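Putative angiotensinogen (PDB 5INW) is a serpin that binds heparin and inhibits thrombin, with heparin promoting the inhibition through a template mechanism. Local coordinates at residues A130-A135 and S370-Y375. The protein carries 1 engineered substitution. Sequence-based numbering, arbitrary orientation.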
loop_
_atom_site.group_PDB
_atom_site.type_symbol
_atom_site.label_atom_id
_atom_site.label_comp_id
_atom_site.label_asym_id
_atom_site.label_seq_id
_atom_site.Cartn_x
_atom_site.Cartn_y
_atom_site.Cartn_z
ATOM N N ALA A 130 1.520 16.979 15.874
ATOM C CA ALA A 130 1.121 16.016 16.942
ATOM C C ALA A 130 0.204 14.874 16.478
ATOM O O ALA A 130 0.526 13.693 16.653
ATOM C CB ALA A 130 0.481 16.743 18.123
ATOM N N GLU A 131 -0.939 15.244 15.918
ATOM C CA GLU A 131 -1.875 14.286 15.312
ATOM C C GLU A 131 -1.174 13.299 14.395
ATOM O O GLU A 131 -1.443 12.084 14.432
ATOM C CB GLU A 131 -2.887 15.047 14.487
ATOM C CG GLU A 131 -3.857 15.881 15.297
ATOM C CD GLU A 131 -4.922 16.542 14.440
ATOM O OE1 GLU A 131 -4.950 16.312 13.188
ATOM O OE2 GLU A 131 -5.760 17.295 15.025
ATOM N N LEU A 132 -0.302 13.857 13.545
ATOM C CA LEU A 132 0.488 13.077 12.577
ATOM C C LEU A 132 1.502 12.100 13.203
ATOM O O LEU A 132 1.603 10.954 12.734
ATOM C CB LEU A 132 1.198 14.004 11.568
ATOM C CG LEU A 132 0.397 14.380 10.311
ATOM C CD1 LEU A 132 1.108 15.447 9.513
ATOM C CD2 LEU A 132 0.197 13.186 9.403
ATOM N N ASP A 133 2.246 12.562 14.227
ATOM C CA ASP A 133 3.123 11.690 15.045
ATOM C C ASP A 133 2.323 10.586 15.701
ATOM O O ASP A 133 2.724 9.427 15.664
ATOM C CB ASP A 133 3.825 12.442 16.188
ATOM C CG ASP A 133 4.846 13.497 15.720
ATOM O OD1 ASP A 133 5.479 13.334 14.672
ATOM O OD2 ASP A 133 5.051 14.485 16.458
ATOM N N THR A 134 1.178 10.921 16.306
ATOM C CA THR A 134 0.376 9.866 16.960
ATOM C C THR A 134 -0.103 8.834 15.898
ATOM O O THR A 134 0.075 7.640 16.085
ATOM C CB THR A 134 -0.696 10.394 17.945
ATOM O OG1 THR A 134 -1.581 11.290 17.279
ATOM C CG2 THR A 134 -0.029 11.122 19.104
ATOM N N ALA A 135 -0.588 9.266 14.750
ATOM C CA ALA A 135 -0.947 8.282 13.763
ATOM C C ALA A 135 0.240 7.383 13.319
ATOM O O ALA A 135 0.084 6.166 13.203
ATOM C CB ALA A 135 -1.629 8.938 12.588
ATOM N N SER A 370 -7.082 15.021 10.956
ATOM C CA SER A 370 -7.954 16.004 10.365
ATOM C C SER A 370 -7.328 17.410 10.262
ATOM O O SER A 370 -7.721 18.214 9.411
ATOM C CB SER A 370 -9.213 16.083 11.246
ATOM O OG SER A 370 -10.181 16.890 10.628
ATOM N N SER A 371 -6.379 17.694 11.142
ATOM C CA SER A 371 -5.829 19.045 11.278
ATOM C C SER A 371 -5.167 19.569 10.019
ATOM O O SER A 371 -5.506 20.613 9.562
ATOM C CB SER A 371 -4.848 19.094 12.468
ATOM O OG SER A 371 -4.184 20.322 12.571
ATOM N N MET A 372 -4.246 18.794 9.462
ATOM C CA MET A 372 -3.471 19.174 8.260
ATOM C C MET A 372 -4.273 19.595 7.009
ATOM O O MET A 372 -3.667 20.171 6.109
ATOM C CB MET A 372 -2.582 18.012 7.857
ATOM C CG MET A 372 -3.329 16.769 7.353
ATOM S SD MET A 372 -2.149 15.404 7.211
ATOM C CE MET A 372 -3.164 14.143 6.465
ATOM N N PHE A 373 -5.584 19.269 6.943
ATOM C CA PHE A 373 -6.478 19.743 5.881
ATOM C C PHE A 373 -7.199 21.071 6.169
ATOM O O PHE A 373 -7.793 21.626 5.242
ATOM C CB PHE A 373 -7.581 18.721 5.575
ATOM C CG PHE A 373 -7.097 17.332 5.257
ATOM C CD1 PHE A 373 -6.574 17.032 4.014
ATOM C CD2 PHE A 373 -7.227 16.306 6.175
ATOM C CE1 PHE A 373 -6.170 15.745 3.711
ATOM C CE2 PHE A 373 -6.793 15.014 5.888
ATOM C CZ PHE A 373 -6.264 14.732 4.653
ATOM N N SER A 374 -7.289 21.497 7.445
ATOM C CA SER A 374 -7.812 22.811 7.813
ATOM C C SER A 374 -7.071 23.954 7.184
ATOM O O SER A 374 -5.872 23.866 6.877
ATOM C CB SER A 374 -7.611 23.108 9.295
ATOM O OG SER A 374 -8.532 22.482 10.099
ATOM N N TYR A 375 -7.756 25.084 7.146
ATOM C CA TYR A 375 -7.137 26.357 6.784
ATOM C C TYR A 375 -6.324 26.849 8.024
ATOM O O TYR A 375 -5.337 27.560 7.884
ATOM C CB TYR A 375 -8.206 27.307 6.142
ATOM C CG TYR A 375 -8.733 26.665 4.817
ATOM C CD1 TYR A 375 -8.321 27.125 3.556
ATOM C CD2 TYR A 375 -9.569 25.506 4.848
ATOM C CE1 TYR A 375 -8.760 26.490 2.386
ATOM C CE2 TYR A 375 -9.997 24.859 3.691
ATOM C CZ TYR A 375 -9.603 25.349 2.461
ATOM O OH TYR A 375 -10.030 24.697 1.315
HETATM O O HOH W 1 -2.984 16.316 11.078
#
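Glu131 reaches from its helix to the backbone of the short 3-10 turn that follows helix 361-369, where its OE1 accepts a hydrogen bond from Ser371 N at 2.9 Å with an N-H...O angle of 153°; OE1 sits implausibly near a neighbouring atom in the model, so the exact length of this bond is doubtful. The chain runs out straight beyond CG (chi2 -176°), carrying the carboxylate to the turn. A water donates to Glu131 OE1 at 2.9 Å and accepts from Met372 N at 3.2 Å; as modelled, this oxygen appears to serve two successive amides, that of Ser371 directly and that of Met372 through the water. With an alanine in place of Glu131, the Ser371 amide would probably lose this acceptor and the bridging water one of its two anchors. Ser371 OG is hydrogen-bonded to the hydroxyls Thr128 OG1 and Ser127 OG, near the start of helix 126-136. Beside this polar patch lies an apolar one, where the buried Leu132 and Met372 side chains cross at about a right angle. Met372 CG lies between its backbone N and carbonyl carbon (chi1 67°), and the extended chain beyond carries SD to Leu132 CD2 and CD1, at 3.9 and 4.0 Å. Leu132 also packs on Val120 and Met369, Met372 on Leu117 and Ile393. Helix 126-136 of the serpin fold is thus held to the link between helix 361-369 and strand 389-401, which pairs antiparallel with strand 405-417 in the main sheet.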